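Local coordinates for TetR-family transcriptional regulator (Pectobacterium atrosepticum, PDB 2HYT), which probably binds cis-regulatory DNA through an N-terminal helix-turn-helix and acts as a transcription factor, at residues D32-M35 / D36-T39; G118-P122 / D123-H127. All coordinates share one frame; numbering follows the deposited sequence. Where two conformers were deposited one is given.

Contact 1: D32-M35 / D36-T39; sequences DTSM and DDLT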
# COMPACT_ATOMS: atom_id res chain seq x y z
N ASP A 32 -11.15 10.34 19.04
CA ASP A 32 -11.76 11.11 20.10
C ASP A 32 -13.08 10.54 20.57
O ASP A 32 -13.56 10.95 21.63
CB ASP A 32 -12.06 12.53 19.58
CG ASP A 32 -10.86 13.22 18.99
OD1 ASP A 32 -10.40 12.77 17.89
OD2 ASP A 32 -10.42 14.21 19.62
N THR A 33 -13.66 9.63 19.80
CA THR A 33 -15.03 9.15 20.04
C THR A 33 -15.08 7.69 20.42
O THR A 33 -14.81 6.84 19.60
CB THR A 33 -15.92 9.40 18.83
OG1 THR A 33 -15.84 10.80 18.47
CG2 THR A 33 -17.35 9.04 19.17
N SER A 34 -15.38 7.39 21.67
CA SER A 34 -15.54 6.03 22.10
C SER A 34 -16.90 5.50 21.66
O SER A 34 -17.77 6.25 21.20
CB SER A 34 -15.48 5.94 23.62
OG SER A 34 -16.56 6.62 24.27
N MSE A 35 -17.09 4.19 21.80
CA MSE A 35 -18.39 3.62 21.51
C MSE A 35 -19.46 4.18 22.44
O MSE A 35 -20.60 4.47 22.01
CB MSE A 35 -18.36 2.10 21.65
CG MSE A 35 -17.42 1.47 20.71
SE MSE A 35 -18.20 1.30 18.93
CE MSE A 35 -18.93 -0.48 19.00
N ASP A 36 -19.12 4.35 23.71
CA ASP A 36 -20.05 4.98 24.63
C ASP A 36 -20.33 6.44 24.27
O ASP A 36 -21.45 6.93 24.48
CB ASP A 36 -19.56 4.89 26.09
CG ASP A 36 -19.60 3.46 26.65
OD1 ASP A 36 -20.12 2.53 26.01
OD2 ASP A 36 -19.12 3.30 27.79
N ASP A 37 -19.30 7.16 23.77
CA ASP A 37 -19.51 8.55 23.35
C ASP A 37 -20.54 8.59 22.22
O ASP A 37 -21.45 9.43 22.20
CB ASP A 37 -18.23 9.22 22.86
CG ASP A 37 -17.20 9.49 23.96
OD1 ASP A 37 -17.58 9.65 25.15
OD2 ASP A 37 -15.99 9.54 23.62
N LEU A 38 -20.38 7.67 21.27
CA LEU A 38 -21.24 7.66 20.08
C LEU A 38 -22.65 7.33 20.51
O LEU A 38 -23.61 7.96 20.06
CB LEU A 38 -20.70 6.63 19.08
CG LEU A 38 -21.36 6.50 17.74
CD1 LEU A 38 -21.77 7.79 17.12
CD2 LEU A 38 -20.33 5.73 16.87
N THR A 39 -22.77 6.35 21.40
CA THR A 39 -24.06 5.97 21.97
C THR A 39 -24.77 7.16 22.62
O THR A 39 -25.91 7.47 22.37
CB THR A 39 -23.87 4.80 22.95
OG1 THR A 39 -23.37 3.66 22.21
CG2 THR A 39 -25.20 4.49 23.72

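Contact 2: G118-P122 / D123-H127; sequences GGASP and DSQRH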
# COMPACT_ATOMS: atom_id res chain seq x y z
N GLY A 118 -4.56 -1.08 9.25
CA GLY A 118 -3.46 -1.35 8.33
C GLY A 118 -3.74 -0.98 6.89
O GLY A 118 -3.18 -1.57 5.96
N GLY A 119 -4.58 0.02 6.67
CA GLY A 119 -4.94 0.42 5.32
C GLY A 119 -5.98 -0.47 4.67
O GLY A 119 -6.70 -1.20 5.35
N ALA A 120 -6.07 -0.39 3.34
CA ALA A 120 -7.08 -1.12 2.61
C ALA A 120 -6.83 -2.61 2.73
O ALA A 120 -5.67 -3.05 2.70
CB ALA A 120 -7.05 -0.71 1.13
N SER A 121 -7.90 -3.40 2.85
CA SER A 121 -7.74 -4.84 2.85
C SER A 121 -7.20 -5.31 1.50
O SER A 121 -7.45 -4.66 0.50
CB SER A 121 -9.08 -5.53 3.12
OG SER A 121 -10.03 -5.23 2.13
N PRO A 122 -6.48 -6.45 1.46
CA PRO A 122 -6.13 -7.05 0.18
C PRO A 122 -7.34 -7.23 -0.75
O PRO A 122 -7.24 -7.01 -1.96
CB PRO A 122 -5.50 -8.38 0.58
CG PRO A 122 -4.85 -8.06 1.92
CD PRO A 122 -5.86 -7.18 2.59
N ASP A 123 -8.50 -7.60 -0.19
CA ASP A 123 -9.69 -7.74 -1.02
C ASP A 123 -10.08 -6.41 -1.67
O ASP A 123 -10.43 -6.37 -2.87
CB ASP A 123 -10.89 -8.23 -0.21
CG ASP A 123 -10.90 -9.74 -0.00
OD1 ASP A 123 -10.09 -10.49 -0.62
OD2 ASP A 123 -11.78 -10.16 0.79
N SER A 124 -10.08 -5.34 -0.87
CA SER A 124 -10.42 -4.00 -1.35
C SER A 124 -9.45 -3.55 -2.43
O SER A 124 -9.83 -2.95 -3.44
CB SER A 124 -10.40 -2.97 -0.21
OG SER A 124 -10.65 -1.68 -0.72
N GLN A 125 -8.18 -3.84 -2.21
CA GLN A 125 -7.14 -3.55 -3.19
C GLN A 125 -7.40 -4.28 -4.52
O GLN A 125 -7.36 -3.68 -5.61
CB GLN A 125 -5.80 -3.96 -2.64
CG GLN A 125 -5.36 -3.12 -1.43
CD GLN A 125 -4.07 -3.63 -0.85
OE1 GLN A 125 -3.12 -3.85 -1.57
NE2 GLN A 125 -4.03 -3.80 0.43
N ARG A 126 -7.72 -5.57 -4.44
CA ARG A 126 -7.96 -6.35 -5.66
C ARG A 126 -9.17 -5.80 -6.37
O ARG A 126 -9.20 -5.75 -7.60
CB ARG A 126 -8.12 -7.83 -5.30
CG ARG A 126 -6.76 -8.47 -4.99
CD ARG A 126 -6.79 -9.98 -4.80
NE ARG A 126 -7.42 -10.37 -3.54
CZ ARG A 126 -6.77 -10.61 -2.40
NH1 ARG A 126 -5.45 -10.51 -2.33
NH2 ARG A 126 -7.45 -10.94 -1.32
N HIS A 127 -10.18 -5.39 -5.61
CA HIS A 127 -11.35 -4.77 -6.21
C HIS A 127 -11.04 -3.46 -7.00
O HIS A 127 -11.53 -3.25 -8.10
CB HIS A 127 -12.37 -4.50 -5.11
CG HIS A 127 -13.73 -4.21 -5.63
ND1 HIS A 127 -14.26 -2.93 -5.66
CD2 HIS A 127 -14.68 -5.03 -6.15
CE1 HIS A 127 -15.47 -2.98 -6.18
NE2 HIS A 127 -15.76 -4.24 -6.48

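Contact 1: D32-M35 / D36-T39
S34 and D37 hold each other by two reciprocal bonds at the start of helix 35-42. The hydroxyl OG of S34 accepts from the backbone N of D37 at 2.8 Å, and the bond S34 N to D37 OD2 (3.0 Å) returns the favour almost straight, at 173°. Both first torsions serve this exchange: S34 OG stands between its own backbone N and carbonyl carbon (chi1 65°), while D37 CG lies beside its backbone N, which turns the carboxylate back toward the N-cap residue. The amide meets OD2 from above the carboxylate plane, 39° out of it. On the flank of this exchange, T33 lays its methyl CG2 3.8 Å from D37 CB, while its OG1 is hydrogen-bonded to G29 O. The next residue after the cap, selenomethionine M35, offers its O to two donors from T39, a turn along: the backbone N and OG1, each at 2.9 Å and from opposite faces of the carbonyl plane. The M35 side chain itself turns off to L49 and Y50 of helix 48-53 and L59 of helix 56-81. Serine at the N-cap and aspartate three residues on make a capping box, here opening the first helix of the predicted helix-turn-helix motif.

Contact 2: G118-P122 / D123-H127
This is a local, surface-lying helix start, where the loop after helix 103-117 turns into helix 122-141 of the C-terminal domain. S121 is the N-cap: its OG accepts from S124 N at 3.0 Å with an N-H...O angle of 156°. Q125 adds a side-chain bond behind the cap. Its NE2 reaches A120 O at 2.9 Å; the donor approaches from 50° above that carbonyl plane, and the oxygen lies near the glutamine's own amide plane. The stem of the same side chain packs on the loop, with CG 3.9 Å from A120 CB. R126 folds back over the first turn. A bend at chi3 (-72°) brings its guanidinium across P122, whose carbonyl O sits 3.6 Å above the centre of one face while CB comes within 3.6 Å of NH1. NH2 forms a salt bridge with D123 OD1 at 2.8 Å, on the anti side of the carboxylate. The other terminal nitrogen, NH1, pairs with E170 of the second subunit, and Q125 OE1 accepts from R114 of that subunit. The guanidinium is thus tied to two carboxylates, one within its own helix and one across the dimer interface, which probably restricts its rotation and favours the ionised form of both carboxylates.

In the fold
Contacts 1 and 2 are both helix starts with a serine N-cap, but they hold different helices, one in the predicted DNA-binding part and one in the C-terminal domain, with centres about 26 Å apart and nearest atoms about 16 Å apart. Contact 1 is partly buried: M35 and L38 face helices 7-28, 48-53 and 56-81 between them, and no other chain of the assembly touches it. Contact 2 contains no buried residue and meets the second subunit. Their chemistry also differs. At 32-39 an aspartate closes a reciprocal box with the cap, whereas at 118-127 the cap bond runs one way and charged and amide groups link the turn to the partner chain, consistent with DNA binding and dimer formation residing in separate parts of the fold.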